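PDB 3Q9T: choline dehydrogenase and related flavoproteins from Aspergillus oryzae, which acts as a formate oxidase of the glucose-methanol-choline oxidoreductase family, with 8-formyl-FAD at its catalytic site. Local coordinates for residues A38-P43 against G87-G92; E261-Q266 against R539-S544; L304-G309 against A508-G513. All coordinates share one frame; numbering follows the deposited sequence.

Contact 1. Residues A38-P43 against G87-G92. With FAY ([(2R,3S,4R,5R)-5-(6-amino-9H-purin-9-yl)-3,4-dihydroxytetrahydrofuran-2-yl]methyl (2R,3S,4S)-5-(8-formyl-7-methyl-2,4-dioxo-3,4-dihydrobenzo[g]pteridin-10(2H)-yl)-2,3,4-trihydroxypentyl dihydrogen diphosphate), chain D.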
loop_
_atom_site.group_PDB
_atom_site.type_symbol
_atom_site.label_atom_id
_atom_site.label_comp_id
_atom_site.label_asym_id
_atom_site.label_seq_id
_atom_site.Cartn_x
_atom_site.Cartn_y
_atom_site.Cartn_z
ATOM N N ALA A 38 -15.164 16.663 17.699
ATOM C CA ALA A 38 -15.869 15.732 16.809
ATOM C C ALA A 38 -16.372 14.461 17.509
ATOM O O ALA A 38 -17.436 13.953 17.177
ATOM C CB ALA A 38 -14.983 15.370 15.614
ATOM N N GLY A 39 -15.602 13.959 18.473
ATOM C CA GLY A 39 -15.930 12.723 19.165
ATOM C C GLY A 39 -16.878 12.872 20.349
ATOM O O GLY A 39 -17.423 13.952 20.586
ATOM N N ILE A 40 -17.065 11.782 21.091
ATOM C CA ILE A 40 -17.937 11.759 22.266
ATOM C C ILE A 40 -17.385 12.627 23.391
ATOM O O ILE A 40 -16.193 12.965 23.415
ATOM C CB ILE A 40 -18.102 10.337 22.851
ATOM C CG1 ILE A 40 -16.736 9.711 23.123
ATOM C CG2 ILE A 40 -18.908 9.431 21.931
ATOM C CD1 ILE A 40 -16.740 8.829 24.371
ATOM N N GLY A 41 -18.256 12.962 24.337
ATOM C CA GLY A 41 -17.908 13.885 25.395
ATOM C C GLY A 41 -17.625 13.196 26.709
ATOM O O GLY A 41 -17.129 13.831 27.635
ATOM N N ASN A 42 -17.943 11.904 26.790
ATOM C CA ASN A 42 -17.835 11.150 28.037
ATOM C C ASN A 42 -16.874 9.952 27.968
ATOM O O ASN A 42 -17.280 8.816 28.233
ATOM C CB ASN A 42 -19.219 10.637 28.446
ATOM C CG ASN A 42 -19.823 9.713 27.392
ATOM O OD1 ASN A 42 -19.544 9.863 26.206
ATOM N ND2 ASN A 42 -20.646 8.753 27.822
ATOM N N PRO A 43 -15.606 10.193 27.604
ATOM C CA PRO A 43 -14.632 9.086 27.529
ATOM C C PRO A 43 -14.476 8.323 28.835
ATOM O O PRO A 43 -14.286 7.110 28.783
ATOM C CB PRO A 43 -13.308 9.792 27.197
ATOM C CG PRO A 43 -13.522 11.230 27.573
ATOM C CD PRO A 43 -14.988 11.486 27.264
ATOM N N GLY A 87 -6.985 9.747 17.888
ATOM C CA GLY A 87 -8.128 9.758 18.785
ATOM C C GLY A 87 -9.283 10.642 18.307
ATOM O O GLY A 87 -9.093 11.802 17.950
ATOM N N LYS A 88 -10.481 10.076 18.299
ATOM C CA LYS A 88 -11.701 10.797 17.968
ATOM C C LYS A 88 -12.633 10.656 19.166
ATOM O O LYS A 88 -13.374 9.664 19.291
ATOM C CB LYS A 88 -12.340 10.221 16.697
ATOM C CG LYS A 88 -13.386 11.100 16.080
ATOM C CD LYS A 88 -13.949 10.485 14.811
ATOM C CE LYS A 88 -15.255 11.161 14.436
ATOM N NZ LYS A 88 -15.801 10.632 13.166
ATOM N N THR A 89 -12.556 11.649 20.053
ATOM C CA THR A 89 -13.134 11.592 21.388
ATOM C C THR A 89 -12.519 12.698 22.223
ATOM O O THR A 89 -11.386 13.107 21.973
ATOM C CB THR A 89 -12.840 10.258 22.112
ATOM O OG1 THR A 89 -13.303 10.337 23.473
ATOM C CG2 THR A 89 -11.341 9.955 22.122
ATOM N N LEU A 90 -13.263 13.204 23.200
ATOM C CA LEU A 90 -12.683 14.178 24.119
ATOM C C LEU A 90 -11.396 13.538 24.610
ATOM O O LEU A 90 -11.365 12.332 24.904
ATOM C CB LEU A 90 -13.620 14.462 25.297
ATOM C CG LEU A 90 -13.177 15.606 26.219
ATOM C CD1 LEU A 90 -13.112 16.942 25.466
ATOM C CD2 LEU A 90 -14.104 15.727 27.408
ATOM N N GLY A 91 -10.326 14.323 24.659
ATOM C CA GLY A 91 -9.027 13.787 25.025
ATOM C C GLY A 91 -8.209 13.420 23.801
ATOM O O GLY A 91 -6.999 13.233 23.883
ATOM N N GLY A 92 -8.872 13.319 22.657
ATOM C CA GLY A 92 -8.181 13.061 21.413
ATOM C C GLY A 92 -7.301 11.832 21.510
ATOM O O GLY A 92 -7.696 10.805 22.064
HETATM P P FAY D . -2.672 16.554 19.874
HETATM N N1 FAY D . 2.840 9.527 22.600
HETATM C C2 FAY D . 3.457 9.194 23.804
HETATM O O2 FAY D . 4.047 10.052 24.451
HETATM N N3 FAY D . 3.031 8.083 24.501
HETATM C C4 FAY D . 2.473 7.042 23.802
HETATM O O4 FAY D . 2.766 5.887 24.163
HETATM N N5 FAY D . 1.270 6.339 21.864
HETATM C C6 FAY D . -0.353 5.699 20.290
HETATM C C7 FAY D . -1.291 6.004 19.320
HETATM C C8 FAY D . -1.446 7.330 18.905
HETATM O O8 FAY D . -2.873 8.811 17.783
HETATM C C9 FAY D . -0.739 8.346 19.562
HETATM P PA FAY D . -5.046 15.104 19.355
HETATM C "C1'" FAY D . 0.924 10.503 20.668
HETATM C C10 FAY D . 2.051 8.606 21.953
HETATM N N10 FAY D . 1.124 9.020 20.991
HETATM N N1A FAY D . -13.820 18.697 13.905
HETATM O O1A FAY D . -5.354 14.071 18.324
HETATM C C1B FAY D . -10.352 16.662 17.283
HETATM O O1P FAY D . -3.307 17.470 20.892
HETATM C "C2'" FAY D . -0.030 11.188 21.674
HETATM O "O2'" FAY D . -1.111 10.347 21.861
HETATM C C2A FAY D . -13.941 18.593 15.279
HETATM O O2A FAY D . -4.793 14.545 20.722
HETATM C C2B FAY D . -9.966 15.202 17.436
HETATM O O2B FAY D . -11.081 14.344 17.606
HETATM O O2P FAY D . -1.678 17.306 19.007
HETATM C "C3'" FAY D . -0.552 12.649 21.472
HETATM O "O3'" FAY D . -1.917 12.868 21.821
HETATM N N3A FAY D . -12.928 18.022 16.032
HETATM C C3B FAY D . -9.115 15.248 18.686
HETATM O O3B FAY D . -9.963 15.224 19.807
HETATM O O3P FAY D . -3.801 15.978 18.879
HETATM C "C4'" FAY D . -0.346 13.231 20.097
HETATM O "O4'" FAY D . 1.023 12.997 19.779
HETATM C C4A FAY D . -11.807 17.568 15.415
HETATM C C4B FAY D . -8.485 16.618 18.640
HETATM O O4B FAY D . -9.205 17.371 17.678
HETATM C C4X FAY D . 1.985 7.315 22.511
HETATM C "C5'" FAY D . -0.702 14.738 20.075
HETATM O "O5'" FAY D . -1.978 15.219 20.525
HETATM C C5A FAY D . -11.663 17.674 14.034
HETATM C C5B FAY D . -7.013 16.539 18.287
HETATM O O5B FAY D . -6.317 16.116 19.433
HETATM C C5X FAY D . 0.498 6.687 20.778
HETATM C C6A FAY D . -12.681 18.237 13.267
HETATM N N6A FAY D . -12.587 18.248 11.930
HETATM N N7A FAY D . -10.464 17.155 13.700
HETATM C C7M FAY D . -1.979 4.861 18.613
HETATM C C8A FAY D . -9.837 16.735 14.820
HETATM C C8M FAY D . -2.687 7.682 18.180
HETATM C C9A FAY D . 0.274 8.039 20.468
HETATM N N9A FAY D . -10.657 16.979 15.882
HETATM O O HOH W 1 -16.147 9.426 19.565
#
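Gly39 and Thr89 bring their CA atoms to 3.7 Å where loops 38-43 and 87-92 pass, and a backbone hydrogen bond from Leu90 N to Ile40 O (2.9 Å, 162° at the hydrogen) joins them just beyond. The approach relies on Gly39: its missing side chain would be aimed straight at the peptide between Lys88 and Thr89. Beside it a water bridges the loops, accepting from Ile40 N and donating to Lys88 O at 2.8 Å.

Ile40 and Thr89 lie side by side, with Ile40 CG1 3.5 Å from Thr89 OG1. Because OG1 stands anti to its own backbone N (chi1 173°), the hydroxyl lies beside its own carbonyl carbon and donates forward to Leu90 O at 3.1 Å. That carbonyl also receives Ser95 OG. Further on, the CG and CD atoms of the Pro43 ring meet the base of Leu90, with Pro43 CD 3.8 Å from Leu90 CB, while the branch Leu90 CD2 rests 3.6 Å from Gly41 O. The second loop bends here in a type II turn from Thr89 to Gly92, with Gly91 at the positive-phi position. Both loops border the cofactor: Ala38 N comes within 3.1 Å of FAY N3A, Ala38 CB sits against the adenine, and from the second loop Gly87 O and Thr89 O approach the ribose hydroxyls O2B and O3B.

Glu37, which binds FAD through OE1, ties the pair together with OE2, accepting from Gly39 N and, weakly, from Thr89 N. Segment 38-43 leads from strand 33-36 towards helix 47-50, whose Ile49 packs on both Pro43 and Thr89.

Contact 2. Residues E261-Q266 against R539-S544. With FAY ([(2R,3S,4R,5R)-5-(6-amino-9H-purin-9-yl)-3,4-dihydroxytetrahydrofuran-2-yl]methyl (2R,3S,4S)-5-(8-formyl-7-methyl-2,4-dioxo-3,4-dihydrobenzo[g]pteridin-10(2H)-yl)-2,3,4-trihydroxypentyl dihydrogen diphosphate), chain D.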
loop_
_atom_site.group_PDB
_atom_site.type_symbol
_atom_site.label_atom_id
_atom_site.label_comp_id
_atom_site.label_asym_id
_atom_site.label_seq_id
_atom_site.Cartn_x
_atom_site.Cartn_y
_atom_site.Cartn_z
ATOM N N GLU A 261 -9.906 34.945 22.024
ATOM C CA GLU A 261 -9.056 34.202 21.106
ATOM C C GLU A 261 -9.590 32.829 20.771
ATOM O O GLU A 261 -10.255 32.185 21.576
ATOM C CB GLU A 261 -7.645 34.055 21.674
ATOM C CG GLU A 261 -6.893 35.368 21.867
ATOM C CD GLU A 261 -5.443 35.130 22.231
ATOM O OE1 GLU A 261 -4.787 34.331 21.531
ATOM O OE2 GLU A 261 -4.962 35.727 23.219
ATOM N N VAL A 262 -9.286 32.392 19.557
ATOM C CA VAL A 262 -9.526 31.023 19.161
ATOM C C VAL A 262 -8.208 30.252 19.191
ATOM O O VAL A 262 -7.177 30.716 18.680
ATOM C CB VAL A 262 -10.166 30.956 17.773
ATOM C CG1 VAL A 262 -10.116 29.534 17.222
ATOM C CG2 VAL A 262 -11.606 31.447 17.857
ATOM N N ILE A 263 -8.239 29.085 19.822
ATOM C CA ILE A 263 -7.086 28.198 19.812
ATOM C C ILE A 263 -7.399 26.926 19.016
ATOM O O ILE A 263 -8.301 26.153 19.366
ATOM C CB ILE A 263 -6.588 27.825 21.224
ATOM C CG1 ILE A 263 -6.296 29.071 22.082
ATOM C CG2 ILE A 263 -5.313 27.012 21.106
ATOM C CD1 ILE A 263 -7.514 29.740 22.667
ATOM N N LEU A 264 -6.653 26.729 17.935
ATOM C CA LEU A 264 -6.837 25.577 17.069
ATOM C C LEU A 264 -5.970 24.418 17.571
ATOM O O LEU A 264 -4.752 24.517 17.604
ATOM C CB LEU A 264 -6.488 25.945 15.632
ATOM C CG LEU A 264 -6.560 24.820 14.592
ATOM C CD1 LEU A 264 -7.886 24.089 14.654
ATOM C CD2 LEU A 264 -6.311 25.385 13.172
ATOM N N SER A 265 -6.634 23.335 17.969
ATOM C CA SER A 265 -6.008 22.160 18.553
ATOM C C SER A 265 -6.509 20.856 17.895
ATOM O O SER A 265 -6.799 19.867 18.578
ATOM C CB SER A 265 -6.313 22.118 20.059
ATOM O OG SER A 265 -5.856 23.294 20.720
ATOM N N GLN A 266 -6.613 20.834 16.573
ATOM C CA GLN A 266 -7.224 19.672 15.926
ATOM C C GLN A 266 -6.205 18.584 15.604
ATOM O O GLN A 266 -6.549 17.575 15.000
ATOM C CB GLN A 266 -8.029 20.071 14.682
ATOM C CG GLN A 266 -9.352 20.778 14.991
ATOM C CD GLN A 266 -10.313 20.740 13.801
ATOM O OE1 GLN A 266 -11.519 20.868 13.965
ATOM N NE2 GLN A 266 -9.766 20.580 12.604
ATOM N N ARG A 539 -4.575 31.115 17.596
ATOM C CA ARG A 539 -3.359 30.415 17.982
ATOM C C ARG A 539 -3.519 28.932 17.687
ATOM O O ARG A 539 -4.638 28.441 17.547
ATOM C CB ARG A 539 -3.057 30.643 19.467
ATOM C CG ARG A 539 -2.626 32.066 19.792
ATOM C CD ARG A 539 -2.683 32.339 21.281
ATOM N NE ARG A 539 -1.388 32.748 21.796
ATOM C CZ ARG A 539 -1.150 33.846 22.512
ATOM N NH1 ARG A 539 -2.120 34.698 22.843
ATOM N NH2 ARG A 539 0.088 34.076 22.902
ATOM N N VAL A 540 -2.398 28.231 17.576
ATOM C CA VAL A 540 -2.416 26.785 17.426
ATOM C C VAL A 540 -1.697 26.172 18.604
ATOM O O VAL A 540 -0.584 26.590 18.937
ATOM C CB VAL A 540 -1.720 26.329 16.136
ATOM C CG1 VAL A 540 -1.684 24.808 16.070
ATOM C CG2 VAL A 540 -2.439 26.906 14.934
ATOM N N ALA A 541 -2.348 25.204 19.250
ATOM C CA ALA A 541 -1.722 24.471 20.335
ATOM C C ALA A 541 -1.987 22.983 20.137
ATOM O O ALA A 541 -3.086 22.496 20.397
ATOM C CB ALA A 541 -2.207 24.977 21.717
ATOM N N ASP A 542 -0.968 22.292 19.619
ATOM C CA ASP A 542 -0.993 20.851 19.389
ATOM C C ASP A 542 0.310 20.430 18.695
ATOM O O ASP A 542 1.199 21.268 18.459
ATOM C CB ASP A 542 -2.246 20.409 18.600
ATOM C CG ASP A 542 -2.278 20.942 17.179
ATOM O OD1 ASP A 542 -1.196 21.125 16.590
ATOM O OD2 ASP A 542 -3.392 21.175 16.641
ATOM N N ALA A 543 0.412 19.151 18.337
ATOM C CA ALA A 543 1.670 18.608 17.805
ATOM C C ALA A 543 2.135 19.209 16.464
ATOM O O ALA A 543 3.270 18.968 16.039
ATOM C CB ALA A 543 1.601 17.099 17.718
ATOM N N SER A 544 1.287 19.991 15.796
ATOM C CA SER A 544 1.679 20.530 14.480
ATOM C C SER A 544 2.619 21.703 14.643
ATOM O O SER A 544 3.267 22.175 13.708
ATOM C CB SER A 544 0.450 20.923 13.652
ATOM O OG SER A 544 -0.403 21.786 14.367
HETATM P P FAY D . -2.672 16.554 19.874
HETATM N N1 FAY D . 2.840 9.527 22.600
HETATM C C2 FAY D . 3.457 9.194 23.804
HETATM O O2 FAY D . 4.047 10.052 24.451
HETATM N N3 FAY D . 3.031 8.083 24.501
HETATM C C4 FAY D . 2.473 7.042 23.802
HETATM O O4 FAY D . 2.766 5.887 24.163
HETATM N N5 FAY D . 1.270 6.339 21.864
HETATM C C6 FAY D . -0.353 5.699 20.290
HETATM C C7 FAY D . -1.291 6.004 19.320
HETATM C C8 FAY D . -1.446 7.330 18.905
HETATM O O8 FAY D . -2.873 8.811 17.783
HETATM C C9 FAY D . -0.739 8.346 19.562
HETATM P PA FAY D . -5.046 15.104 19.355
HETATM C "C1'" FAY D . 0.924 10.503 20.668
HETATM C C10 FAY D . 2.051 8.606 21.953
HETATM N N10 FAY D . 1.124 9.020 20.991
HETATM N N1A FAY D . -13.820 18.697 13.905
HETATM O O1A FAY D . -5.354 14.071 18.324
HETATM C C1B FAY D . -10.352 16.662 17.283
HETATM O O1P FAY D . -3.307 17.470 20.892
HETATM C "C2'" FAY D . -0.030 11.188 21.674
HETATM O "O2'" FAY D . -1.111 10.347 21.861
HETATM C C2A FAY D . -13.941 18.593 15.279
HETATM O O2A FAY D . -4.793 14.545 20.722
HETATM C C2B FAY D . -9.966 15.202 17.436
HETATM O O2B FAY D . -11.081 14.344 17.606
HETATM O O2P FAY D . -1.678 17.306 19.007
HETATM C "C3'" FAY D . -0.552 12.649 21.472
HETATM O "O3'" FAY D . -1.917 12.868 21.821
HETATM N N3A FAY D . -12.928 18.022 16.032
HETATM C C3B FAY D . -9.115 15.248 18.686
HETATM O O3B FAY D . -9.963 15.224 19.807
HETATM O O3P FAY D . -3.801 15.978 18.879
HETATM C "C4'" FAY D . -0.346 13.231 20.097
HETATM O "O4'" FAY D . 1.023 12.997 19.779
HETATM C C4A FAY D . -11.807 17.568 15.415
HETATM C C4B FAY D . -8.485 16.618 18.640
HETATM O O4B FAY D . -9.205 17.371 17.678
HETATM C C4X FAY D . 1.985 7.315 22.511
HETATM C "C5'" FAY D . -0.702 14.738 20.075
HETATM O "O5'" FAY D . -1.978 15.219 20.525
HETATM C C5A FAY D . -11.663 17.674 14.034
HETATM C C5B FAY D . -7.013 16.539 18.287
HETATM O O5B FAY D . -6.317 16.116 19.433
HETATM C C5X FAY D . 0.498 6.687 20.778
HETATM C C6A FAY D . -12.681 18.237 13.267
HETATM N N6A FAY D . -12.587 18.248 11.930
HETATM N N7A FAY D . -10.464 17.155 13.700
HETATM C C7M FAY D . -1.979 4.861 18.613
HETATM C C8A FAY D . -9.837 16.735 14.820
HETATM C C8M FAY D . -2.687 7.682 18.180
HETATM C C9A FAY D . 0.274 8.039 20.468
HETATM N N9A FAY D . -10.657 16.979 15.882
#
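In the parallel five-stranded sheet of the FAD-binding domain, strand 261-264 pairs with the edge strand 538-540, Ile263 beside Arg539 and Leu264 beside Val540. The backbone ladder runs from Arg539 N to Val262 O (2.8 Å), from Leu264 N to Arg539 O (2.7 Å) and from Ala541 N to Leu264 O (3.0 Å). Ser265 prolongs it after the strands end: its OG donates to Ala541 O at 2.9 Å, in the carbonyl plane and on a lone pair.

At the other end the pairing is fastened by charge. Arg539 NH1 meets the syn lone pair of Glu261 OE1 at 3.0 Å (166° at the hydrogen), and a weak second bond reaches Glu261 OE2. Carboxylate and guanidinium lie nearly coplanar, 21° apart, so the acid comes in at the edge of the guanidinium. Both groups have further partners, Glu261 OE2 in His573 and Arg539 NE in Lys529 O.

Ile263 and Arg539 share the face packed by helix 555-572, whereas Leu264 looks the other way, onto helix 267-277. Past the strands, Asp542 works in two directions. Its OD1 accepts from Ser544 N at 2.8 Å, closing an Asx turn; its OD2 accepts from Gly267 N and Thr271 OG1 at the start of helix 267-277, a setting likely to favour the ionised form. The turn presents Ala543 N to the cofactor phosphate, hydrogen-bonded to FAY O2P at 2.9 Å, while the amide group of Gln266, its OE1 bonded to Ser229 OG, lies against the adenine.

Strand ends that deliver loops to a dinucleotide in this way are the hallmark of the Rossmann-type FAD-binding fold.

Contact 3. Residues L304-G309 against A508-G513. With FAY ([(2R,3S,4R,5R)-5-(6-amino-9H-purin-9-yl)-3,4-dihydroxytetrahydrofuran-2-yl]methyl (2R,3S,4S)-5-(8-formyl-7-methyl-2,4-dioxo-3,4-dihydrobenzo[g]pteridin-10(2H)-yl)-2,3,4-trihydroxypentyl dihydrogen diphosphate), chain D.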
loop_
_atom_site.group_PDB
_atom_site.type_symbol
_atom_site.label_atom_id
_atom_site.label_comp_id
_atom_site.label_asym_id
_atom_site.label_seq_id
_atom_site.Cartn_x
_atom_site.Cartn_y
_atom_site.Cartn_z
ATOM N N LEU A 304 5.590 17.854 7.798
ATOM C CA LEU A 304 5.088 16.728 8.570
ATOM C C LEU A 304 6.258 15.782 8.873
ATOM O O LEU A 304 6.877 15.241 7.952
ATOM C CB LEU A 304 4.009 16.005 7.781
ATOM C CG LEU A 304 3.629 14.634 8.307
ATOM C CD1 LEU A 304 2.975 14.813 9.659
ATOM C CD2 LEU A 304 2.721 13.918 7.322
ATOM N N MET A 305 6.575 15.598 10.156
ATOM C CA MET A 305 7.658 14.688 10.550
ATOM C C MET A 305 7.184 13.701 11.612
ATOM O O MET A 305 6.515 14.086 12.582
ATOM C CB MET A 305 8.879 15.455 11.067
ATOM C CG MET A 305 10.154 14.629 11.063
ATOM S SD MET A 305 10.888 14.487 9.405
ATOM C CE MET A 305 12.176 13.302 9.772
ATOM N N ASP A 306 7.523 12.431 11.413
ATOM C CA ASP A 306 7.083 11.367 12.309
ATOM C C ASP A 306 8.272 10.424 12.514
ATOM O O ASP A 306 9.293 10.554 11.829
ATOM C CB ASP A 306 5.890 10.644 11.676
ATOM C CG ASP A 306 5.170 9.681 12.640
ATOM O OD1 ASP A 306 5.532 9.591 13.820
ATOM O OD2 ASP A 306 4.213 9.013 12.200
ATOM N N HIS A 307 8.148 9.486 13.451
ATOM C CA HIS A 307 9.178 8.465 13.649
ATOM C C HIS A 307 8.786 7.183 12.918
ATOM O O HIS A 307 7.700 6.660 13.160
ATOM C CB HIS A 307 9.285 8.097 15.124
ATOM C CG HIS A 307 9.869 9.166 15.996
ATOM N ND1 HIS A 307 9.379 9.434 17.254
ATOM C CD2 HIS A 307 10.915 10.005 15.811
ATOM C CE1 HIS A 307 10.090 10.401 17.804
ATOM N NE2 HIS A 307 11.034 10.760 16.953
ATOM N N PRO A 308 9.677 6.639 12.068
ATOM C CA PRO A 308 9.332 5.337 11.485
ATOM C C PRO A 308 9.664 4.262 12.513
ATOM O O PRO A 308 10.573 4.468 13.313
ATOM C CB PRO A 308 10.277 5.234 10.288
ATOM C CG PRO A 308 11.502 5.986 10.738
ATOM C CD PRO A 308 11.055 7.045 11.730
ATOM N N GLY A 309 8.911 3.166 12.521
ATOM C CA GLY A 309 9.147 2.091 13.457
ATOM C C GLY A 309 9.135 0.798 12.670
ATOM O O GLY A 309 8.297 0.633 11.786
ATOM N N ALA A 508 5.384 5.215 14.210
ATOM C CA ALA A 508 5.481 4.956 15.645
ATOM C C ALA A 508 4.444 5.803 16.398
ATOM O O ALA A 508 4.476 5.889 17.616
ATOM C CB ALA A 508 6.894 5.233 16.148
ATOM N N PHE A 509 3.535 6.426 15.644
ATOM C CA PHE A 509 2.411 7.216 16.183
ATOM C C PHE A 509 2.790 8.605 16.724
ATOM O O PHE A 509 2.090 9.138 17.581
ATOM C CB PHE A 509 1.624 6.425 17.242
ATOM C CG PHE A 509 1.146 5.066 16.763
ATOM C CD1 PHE A 509 0.134 4.962 15.819
ATOM C CD2 PHE A 509 1.703 3.902 17.265
ATOM C CE1 PHE A 509 -0.316 3.721 15.376
ATOM C CE2 PHE A 509 1.257 2.657 16.827
ATOM C CZ PHE A 509 0.242 2.570 15.889
ATOM N N HIS A 510 3.862 9.204 16.196
ATOM C CA HIS A 510 4.313 10.525 16.660
ATOM C C HIS A 510 4.375 11.620 15.590
ATOM O O HIS A 510 5.351 12.365 15.542
ATOM C CB HIS A 510 5.704 10.416 17.317
ATOM C CG HIS A 510 5.841 9.252 18.247
ATOM N ND1 HIS A 510 7.025 8.566 18.414
ATOM C CD2 HIS A 510 4.936 8.644 19.052
ATOM C CE1 HIS A 510 6.840 7.578 19.270
ATOM N NE2 HIS A 510 5.583 7.606 19.677
ATOM N N PRO A 511 3.340 11.756 14.745
ATOM C CA PRO A 511 3.420 12.833 13.738
ATOM C C PRO A 511 3.445 14.264 14.340
ATOM O O PRO A 511 2.813 14.517 15.368
ATOM C CB PRO A 511 2.146 12.627 12.914
ATOM C CG PRO A 511 1.203 11.964 13.876
ATOM C CD PRO A 511 2.059 11.039 14.683
ATOM N N THR A 512 4.144 15.181 13.665
ATOM C CA THR A 512 4.334 16.557 14.120
ATOM C C THR A 512 4.571 17.503 12.935
ATOM O O THR A 512 4.717 17.053 11.796
ATOM C CB THR A 512 5.590 16.687 15.030
ATOM O OG1 THR A 512 6.770 16.369 14.270
ATOM C CG2 THR A 512 5.504 15.776 16.261
ATOM N N GLY A 513 4.581 18.811 13.203
ATOM C CA GLY A 513 5.259 19.761 12.338
ATOM C C GLY A 513 4.480 20.570 11.324
ATOM O O GLY A 513 5.024 21.502 10.721
HETATM P P FAY D . -2.672 16.554 19.874
HETATM N N1 FAY D . 2.840 9.527 22.600
HETATM C C2 FAY D . 3.457 9.194 23.804
HETATM O O2 FAY D . 4.047 10.052 24.451
HETATM N N3 FAY D . 3.031 8.083 24.501
HETATM C C4 FAY D . 2.473 7.042 23.802
HETATM O O4 FAY D . 2.766 5.887 24.163
HETATM N N5 FAY D . 1.270 6.339 21.864
HETATM C C6 FAY D . -0.353 5.699 20.290
HETATM C C7 FAY D . -1.291 6.004 19.320
HETATM C C8 FAY D . -1.446 7.330 18.905
HETATM O O8 FAY D . -2.873 8.811 17.783
HETATM C C9 FAY D . -0.739 8.346 19.562
HETATM P PA FAY D . -5.046 15.104 19.355
HETATM C "C1'" FAY D . 0.924 10.503 20.668
HETATM C C10 FAY D . 2.051 8.606 21.953
HETATM N N10 FAY D . 1.124 9.020 20.991
HETATM N N1A FAY D . -13.820 18.697 13.905
HETATM O O1A FAY D . -5.354 14.071 18.324
HETATM C C1B FAY D . -10.352 16.662 17.283
HETATM O O1P FAY D . -3.307 17.470 20.892
HETATM C "C2'" FAY D . -0.030 11.188 21.674
HETATM O "O2'" FAY D . -1.111 10.347 21.861
HETATM C C2A FAY D . -13.941 18.593 15.279
HETATM O O2A FAY D . -4.793 14.545 20.722
HETATM C C2B FAY D . -9.966 15.202 17.436
HETATM O O2B FAY D . -11.081 14.344 17.606
HETATM O O2P FAY D . -1.678 17.306 19.007
HETATM C "C3'" FAY D . -0.552 12.649 21.472
HETATM O "O3'" FAY D . -1.917 12.868 21.821
HETATM N N3A FAY D . -12.928 18.022 16.032
HETATM C C3B FAY D . -9.115 15.248 18.686
HETATM O O3B FAY D . -9.963 15.224 19.807
HETATM O O3P FAY D . -3.801 15.978 18.879
HETATM C "C4'" FAY D . -0.346 13.231 20.097
HETATM O "O4'" FAY D . 1.023 12.997 19.779
HETATM C C4A FAY D . -11.807 17.568 15.415
HETATM C C4B FAY D . -8.485 16.618 18.640
HETATM O O4B FAY D . -9.205 17.371 17.678
HETATM C C4X FAY D . 1.985 7.315 22.511
HETATM C "C5'" FAY D . -0.702 14.738 20.075
HETATM O "O5'" FAY D . -1.978 15.219 20.525
HETATM C C5A FAY D . -11.663 17.674 14.034
HETATM C C5B FAY D . -7.013 16.539 18.287
HETATM O O5B FAY D . -6.317 16.116 19.433
HETATM C C5X FAY D . 0.498 6.687 20.778
HETATM C C6A FAY D . -12.681 18.237 13.267
HETATM N N6A FAY D . -12.587 18.248 11.930
HETATM N N7A FAY D . -10.464 17.155 13.700
HETATM C C7M FAY D . -1.979 4.861 18.613
HETATM C C8A FAY D . -9.837 16.735 14.820
HETATM C C8M FAY D . -2.687 7.682 18.180
HETATM C C9A FAY D . 0.274 8.039 20.468
HETATM N N9A FAY D . -10.657 16.979 15.882
#
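His307 and His510 meet rim to rim, their ring planes at 88°, each presenting ND1 in plane to the other. The ND1 atoms of His307 and His510 are hydrogen-bonded at 2.8 Å (165°), and either could be the donor. Ala508 C lies over the centre of one face of the His510 ring, and one face of the Phe509 ring carries the flavin methyl, FAY C7M standing 3.5 Å above its plane, offset toward the rim.

Asp306 braces both histidine backbones. With CG anti to the backbone N (chi1 -169°), its OD1 accepts from His307 N at 2.6 Å, from above the carboxylate plane, and weakly from His510 N at 2.9 Å; OD2 is taken by Thr507 OG1. His307 O in turn receives Ala508 N. Met305 and Thr512 form an antiparallel hydrogen-bonded pair, where Thr512 OG1 adds a bond to Met305 O at 2.9 Å. Leu304 CD1 packs against Pro511 CB, 4.0 Å away.

His510 also touches Arg553, consistent with these two being the catalytic His-Arg pair of formate oxidase. His307 would then be a second-shell residue, fixing the rotation of the His510 ring beside the flavin.

In the fold
From the N terminus, contact 1 closes first, bringing the loop after strand 33-36 against the loop that precedes strand 100-101. It is complete before the others open, so it stands in series with them. Contact 2 opens at strand 261-264 and closes only at 539-544; contact 3, 304-309 against 508-513, is nested inside that long loop and links the start of strand 308-316 to the chain after strand 506-507. Contacts 2 and 3 touch, Gly513 N lying 3.1 Å from Ala543 O in a probable hydrogen bond. Contact 1 touches neither, yet all three border the one cofactor, contact 1 at the adenosine, contact 2 along the adenine and phosphates, contact 3 at the flavin.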